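PDB 5Y9S: Vv2_1132 from Vibrio vulnificus CMCP6, which is a LysR-family transcriptional regulator of tetrameric assembly, probably binding DNA through its helix-turn-helix domain and sensing an effector through its regulatory domain. Local coordinates for residues 99-104 with 126-131; 151-156 with 292-297. One frame throughout, in Å; residues are numbered along the deposited sequence.

Contact 1 of 2, residues 99-104 with 126-131; sequences HTVRIV and SHLNLS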
loop_
_atom_site.group_PDB
_atom_site.type_symbol
_atom_site.label_atom_id
_atom_site.label_comp_id
_atom_site.label_asym_id
_atom_site.label_seq_id
_atom_site.Cartn_x
_atom_site.Cartn_y
_atom_site.Cartn_z
ATOM N N HIS D 99 -34.442 -2.133 18.382
ATOM C CA HIS D 99 -34.512 -3.093 19.484
ATOM C C HIS D 99 -33.299 -4.028 19.514
ATOM O O HIS D 99 -33.346 -5.088 20.154
ATOM C CB HIS D 99 -35.815 -3.902 19.433
ATOM C CG HIS D 99 -35.852 -4.930 18.341
ATOM N ND1 HIS D 99 -35.408 -4.677 17.057
ATOM C CD2 HIS D 99 -36.291 -6.212 18.341
ATOM C CE1 HIS D 99 -35.581 -5.756 16.312
ATOM N NE2 HIS D 99 -36.112 -6.703 17.068
ATOM N N THR D 100 -32.211 -3.655 18.840
ATOM C CA THR D 100 -30.979 -4.420 18.910
ATOM C C THR D 100 -30.122 -3.882 20.047
ATOM O O THR D 100 -29.855 -2.677 20.119
ATOM C CB THR D 100 -30.194 -4.355 17.595
ATOM O OG1 THR D 100 -30.958 -4.939 16.528
ATOM C CG2 THR D 100 -28.887 -5.098 17.738
ATOM N N VAL D 101 -29.702 -4.779 20.931
ATOM C CA VAL D 101 -28.758 -4.470 21.992
ATOM C C VAL D 101 -27.391 -4.969 21.539
ATOM O O VAL D 101 -27.229 -6.159 21.232
ATOM C CB VAL D 101 -29.183 -5.109 23.323
ATOM C CG1 VAL D 101 -28.296 -4.626 24.462
ATOM C CG2 VAL D 101 -30.646 -4.794 23.621
ATOM N N ARG D 102 -26.423 -4.050 21.463
ATOM C CA ARG D 102 -25.069 -4.339 20.990
ATOM C C ARG D 102 -24.195 -4.648 22.199
ATOM O O ARG D 102 -24.103 -3.836 23.124
ATOM C CB ARG D 102 -24.501 -3.159 20.198
ATOM C CG ARG D 102 -24.906 -3.131 18.718
ATOM C CD ARG D 102 -24.974 -1.701 18.144
ATOM N NE ARG D 102 -25.408 -0.704 19.131
ATOM C CZ ARG D 102 -25.184 0.605 19.027
ATOM N NH1 ARG D 102 -25.618 1.432 19.968
ATOM N NH2 ARG D 102 -24.511 1.094 17.984
ATOM N N ILE D 103 -23.574 -5.826 22.204
ATOM C CA ILE D 103 -22.832 -6.314 23.359
ATOM C C ILE D 103 -21.435 -6.698 22.902
ATOM O O ILE D 103 -21.279 -7.384 21.887
ATOM C CB ILE D 103 -23.543 -7.507 24.023
ATOM C CG1 ILE D 103 -24.908 -7.065 24.575
ATOM C CG2 ILE D 103 -22.674 -8.077 25.103
ATOM C CD1 ILE D 103 -25.862 -8.192 24.897
ATOM N N VAL D 104 -20.425 -6.225 23.625
ATOM C CA VAL D 104 -19.028 -6.557 23.375
ATOM C C VAL D 104 -18.466 -7.196 24.639
ATOM O O VAL D 104 -18.854 -6.821 25.752
ATOM C CB VAL D 104 -18.208 -5.307 22.982
ATOM C CG1 VAL D 104 -18.242 -4.277 24.098
ATOM C CG2 VAL D 104 -16.776 -5.668 22.692
ATOM N N SER D 126 -37.025 -11.759 25.460
ATOM C CA SER D 126 -37.337 -12.425 24.200
ATOM C C SER D 126 -37.592 -11.432 23.076
ATOM O O SER D 126 -37.271 -11.710 21.915
ATOM C CB SER D 126 -38.550 -13.340 24.393
ATOM O OG SER D 126 -39.347 -13.416 23.221
ATOM N N HIS D 127 -38.150 -10.265 23.404
ATOM C CA HIS D 127 -38.543 -9.270 22.411
ATOM C C HIS D 127 -37.378 -8.421 21.908
ATOM O O HIS D 127 -37.560 -7.662 20.949
ATOM C CB HIS D 127 -39.628 -8.362 23.000
ATOM C CG HIS D 127 -39.121 -7.437 24.061
ATOM N ND1 HIS D 127 -38.734 -7.877 25.311
ATOM C CD2 HIS D 127 -38.911 -6.100 24.052
ATOM C CE1 HIS D 127 -38.320 -6.849 26.030
ATOM N NE2 HIS D 127 -38.416 -5.758 25.290
ATOM N N LEU D 128 -36.203 -8.514 22.526
ATOM C CA LEU D 128 -35.027 -7.794 22.067
ATOM C C LEU D 128 -34.246 -8.645 21.078
ATOM O O LEU D 128 -34.423 -9.862 20.992
ATOM C CB LEU D 128 -34.125 -7.416 23.240
ATOM C CG LEU D 128 -34.790 -6.613 24.350
ATOM C CD1 LEU D 128 -33.854 -6.495 25.530
ATOM C CD2 LEU D 128 -35.195 -5.235 23.833
ATOM N N ASN D 129 -33.378 -7.988 20.318
ATOM C CA ASN D 129 -32.466 -8.672 19.411
ATOM C C ASN D 129 -31.044 -8.451 19.923
ATOM O O ASN D 129 -30.559 -7.314 19.952
ATOM C CB ASN D 129 -32.636 -8.163 17.980
ATOM C CG ASN D 129 -31.662 -8.809 17.021
ATOM O OD1 ASN D 129 -31.237 -9.950 17.225
ATOM N ND2 ASN D 129 -31.289 -8.080 15.971
ATOM N N LEU D 130 -30.380 -9.529 20.326
ATOM C CA LEU D 130 -29.075 -9.448 20.977
ATOM C C LEU D 130 -27.962 -9.700 19.967
ATOM O O LEU D 130 -27.959 -10.726 19.279
ATOM C CB LEU D 130 -28.996 -10.455 22.125
ATOM C CG LEU D 130 -30.175 -10.276 23.071
ATOM C CD1 LEU D 130 -30.271 -11.427 24.052
ATOM C CD2 LEU D 130 -30.039 -8.969 23.815
ATOM N N SER D 131 -27.030 -8.766 19.874
ATOM C CA SER D 131 -25.887 -8.880 18.976
ATOM C C SER D 131 -24.612 -8.866 19.813
ATOM O O SER D 131 -24.249 -7.832 20.383
ATOM C CB SER D 131 -25.881 -7.753 17.943
ATOM O OG SER D 131 -24.708 -7.815 17.135
#

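Contact 2 of 2, residues 151-156 with 292-297; sequences TDLLFT and AAVDQF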
loop_
_atom_site.group_PDB
_atom_site.type_symbol
_atom_site.label_atom_id
_atom_site.label_comp_id
_atom_site.label_asym_id
_atom_site.label_seq_id
_atom_site.Cartn_x
_atom_site.Cartn_y
_atom_site.Cartn_z
ATOM N N THR D 151 -21.404 0.731 20.601
ATOM C CA THR D 151 -21.871 -0.478 21.266
ATOM C C THR D 151 -22.611 -0.057 22.524
ATOM O O THR D 151 -22.449 1.064 23.004
ATOM C CB THR D 151 -20.725 -1.444 21.614
ATOM O OG1 THR D 151 -21.267 -2.749 21.847
ATOM C CG2 THR D 151 -19.994 -0.988 22.859
ATOM N N ASP D 152 -23.430 -0.965 23.051
ATOM C CA ASP D 152 -24.333 -0.642 24.153
ATOM C C ASP D 152 -23.886 -1.175 25.504
ATOM O O ASP D 152 -24.055 -0.486 26.516
ATOM C CB ASP D 152 -25.729 -1.180 23.847
ATOM C CG ASP D 152 -26.262 -0.653 22.533
ATOM O OD1 ASP D 152 -26.776 -1.456 21.731
ATOM O OD2 ASP D 152 -26.149 0.572 22.303
ATOM N N LEU D 153 -23.348 -2.394 25.559
ATOM C CA LEU D 153 -22.936 -2.989 26.822
ATOM C C LEU D 153 -21.591 -3.673 26.656
ATOM O O LEU D 153 -21.258 -4.185 25.586
ATOM C CB LEU D 153 -23.948 -4.001 27.362
ATOM C CG LEU D 153 -25.371 -3.495 27.604
ATOM C CD1 LEU D 153 -26.334 -4.667 27.709
ATOM C CD2 LEU D 153 -25.413 -2.647 28.858
ATOM N N LEU D 154 -20.828 -3.676 27.737
ATOM C CA LEU D 154 -19.549 -4.360 27.785
ATOM C C LEU D 154 -19.536 -5.231 29.033
ATOM O O LEU D 154 -19.787 -4.740 30.137
ATOM C CB LEU D 154 -18.399 -3.348 27.792
ATOM C CG LEU D 154 -17.070 -3.876 28.310
ATOM C CD1 LEU D 154 -16.342 -4.702 27.231
ATOM C CD2 LEU D 154 -16.199 -2.740 28.824
ATOM N N PHE D 155 -19.292 -6.521 28.859
ATOM C CA PHE D 155 -19.110 -7.440 29.978
ATOM C C PHE D 155 -17.628 -7.737 30.118
ATOM O O PHE D 155 -16.950 -7.977 29.114
ATOM C CB PHE D 155 -19.892 -8.727 29.753
ATOM C CG PHE D 155 -21.360 -8.549 29.854
ATOM C CD1 PHE D 155 -22.087 -8.096 28.767
ATOM C CD2 PHE D 155 -22.022 -8.819 31.038
ATOM C CE1 PHE D 155 -23.452 -7.915 28.857
ATOM C CE2 PHE D 155 -23.386 -8.641 31.140
ATOM C CZ PHE D 155 -24.106 -8.186 30.054
ATOM N N THR D 156 -17.121 -7.704 31.350
ATOM C CA THR D 156 -15.685 -7.884 31.549
ATOM C C THR D 156 -15.403 -8.289 32.988
ATOM O O THR D 156 -16.225 -8.089 33.886
ATOM C CB THR D 156 -14.913 -6.604 31.202
ATOM O OG1 THR D 156 -13.506 -6.881 31.140
ATOM C CG2 THR D 156 -15.184 -5.531 32.249
ATOM N N ALA D 292 -34.368 2.358 25.128
ATOM C CA ALA D 292 -35.220 1.533 25.975
ATOM C C ALA D 292 -34.851 0.056 25.881
ATOM O O ALA D 292 -35.018 -0.687 26.858
ATOM C CB ALA D 292 -36.689 1.744 25.619
ATOM N N ALA D 293 -34.350 -0.388 24.725
ATOM C CA ALA D 293 -33.877 -1.762 24.630
ATOM C C ALA D 293 -32.700 -1.990 25.572
ATOM O O ALA D 293 -32.633 -3.013 26.262
ATOM C CB ALA D 293 -33.504 -2.092 23.184
ATOM N N VAL D 294 -31.780 -1.031 25.641
ATOM C CA VAL D 294 -30.641 -1.178 26.536
ATOM C C VAL D 294 -31.094 -1.138 27.994
ATOM O O VAL D 294 -30.649 -1.945 28.819
ATOM C CB VAL D 294 -29.585 -0.105 26.229
ATOM C CG1 VAL D 294 -28.382 -0.276 27.134
ATOM C CG2 VAL D 294 -29.181 -0.199 24.791
ATOM N N ASP D 295 -32.002 -0.221 28.332
ATOM C CA ASP D 295 -32.503 -0.165 29.703
ATOM C C ASP D 295 -33.239 -1.447 30.073
ATOM O O ASP D 295 -32.983 -2.036 31.130
ATOM C CB ASP D 295 -33.398 1.057 29.892
ATOM C CG ASP D 295 -32.657 2.217 30.536
ATOM O OD1 ASP D 295 -32.134 2.031 31.666
ATOM O OD2 ASP D 295 -32.581 3.298 29.903
ATOM N N GLN D 296 -34.140 -1.917 29.206
ATOM C CA GLN D 296 -34.847 -3.155 29.522
ATOM C C GLN D 296 -33.862 -4.277 29.813
ATOM O O GLN D 296 -34.059 -5.062 30.748
ATOM C CB GLN D 296 -35.780 -3.553 28.380
ATOM C CG GLN D 296 -37.030 -2.706 28.251
ATOM C CD GLN D 296 -37.827 -3.060 27.008
ATOM O OE1 GLN D 296 -37.353 -3.798 26.147
ATOM N NE2 GLN D 296 -39.042 -2.536 26.911
ATOM N N PHE D 297 -32.775 -4.346 29.038
ATOM C CA PHE D 297 -31.734 -5.334 29.302
ATOM C C PHE D 297 -31.049 -5.070 30.634
ATOM O O PHE D 297 -30.889 -5.982 31.455
ATOM C CB PHE D 297 -30.704 -5.326 28.175
ATOM C CG PHE D 297 -29.798 -6.525 28.183
ATOM C CD1 PHE D 297 -28.764 -6.625 29.098
ATOM C CD2 PHE D 297 -29.989 -7.561 27.281
ATOM C CE1 PHE D 297 -27.934 -7.727 29.109
ATOM C CE2 PHE D 297 -29.160 -8.665 27.288
ATOM C CZ PHE D 297 -28.135 -8.746 28.206
#

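Contact 1 of 2, residues 99-104 with 126-131
T100, V101 and R102 pair with N129, L130 and S131 as the two parallel strands of a beta-alpha-beta crossover in the periplasmic-binding-protein-like regulatory domain. The strand axes approach to 4.7 Å, and the backbone bonds alternate as a parallel ladder requires. H99 O accepts from N129 N at 2.9 Å, and V101 N gives to N129 O at 2.8 Å. V101 O then receives S131 N, and I103 N binds S131 O.

On the V101 face the contacts are apolar: V101 CG2 meets L128 CD1 at 4.1 Å, and the L130 CD2 methyl lies 4.0 Å from the V101 CB methine. The other face carries T100 CG2, 4.0 Å from S131 CB. Where the ladder begins, the H99 ring, with CG between backbone N and carbonyl carbon (chi1 73°), takes N129 CB over one face in a CH-pi contact. H127 O lies in the ring plane, at the edge, 3.2 Å from H99 CD2.

Helix 292-300 covers V101, L128 and L130, and helix 114-120 covers I103 and L130. Strand 153-157 flanks 100-105, while L130 and S131 continue the sheet into a parallel strand of the second subunit.

Contact 2 of 2, residues 151-156 with 292-297
The axes of strand 153-156 and helix 292-297 lie 11.6 Å apart at closest approach, with N-to-C directions 32° apart, so that D152, L153, F155, V294 and F297 meet through side chains alone. This is helix-on-sheet packing in the alpha/beta fold of a LysR regulatory domain: the C-terminal helix 292-300 lies against the sheet, and V294 and F297, three residues apart on that helix, both face the strand.

V294 divides its two methyls between neighbours. CG2 stands 3.7 Å from D152 CB and equally near D152 CG, crossing the aspartate rather than running beside it. CG1 reaches L153 CD2 at 4.2 Å, the two side chains sliding past each other in opposite directions. The D152 carboxylate beyond is buried yet well satisfied, for OD2 forms a salt bridge with R102 and OD1 one with R291; two arginines from separate parts of the chain thus grip one acid, which would be expected to keep it ionised.

L153 branches to both helix residues. While CD2 serves V294, CD1 comes up to the CD1-CE1 side of the F297 ring, 3.4 Å from F297 CD1 and 3.7 Å from F297 CE1, a tight fit. The bond from CA to CB of F297 points toward the strand, and its CG stands anti to the backbone N (chi1 -166°). C283 of strand 277-286 also touches L153 and F155. F155 and F297 reach toward each other tip to tip, and F297 CE1 lies near the plane of the F155 ring, at its edge, 4.0 Å from F155 CZ.

How the contacts relate
Contacts 1 and 2 follow one another along the chain and show how a sheet and the helix on it share one apolar layer. Their centres are about 8 Å apart, and strands 100-105 and 153-157 are direct neighbours. V101 packs on L153 and I103 on F155 between the strands; A293 touches V101 and F297 touches L130, so the helix of contact 2 bears on both strands of contact 1. The salt bridge from R102 NH1 to D152 OD2, at 2.5 Å, joins the two contacts, and R291 also hydrogen-bonds to T100 O. The second subunit reaches contact 1, whereas contact 2 is touched by no other chain of the assembly.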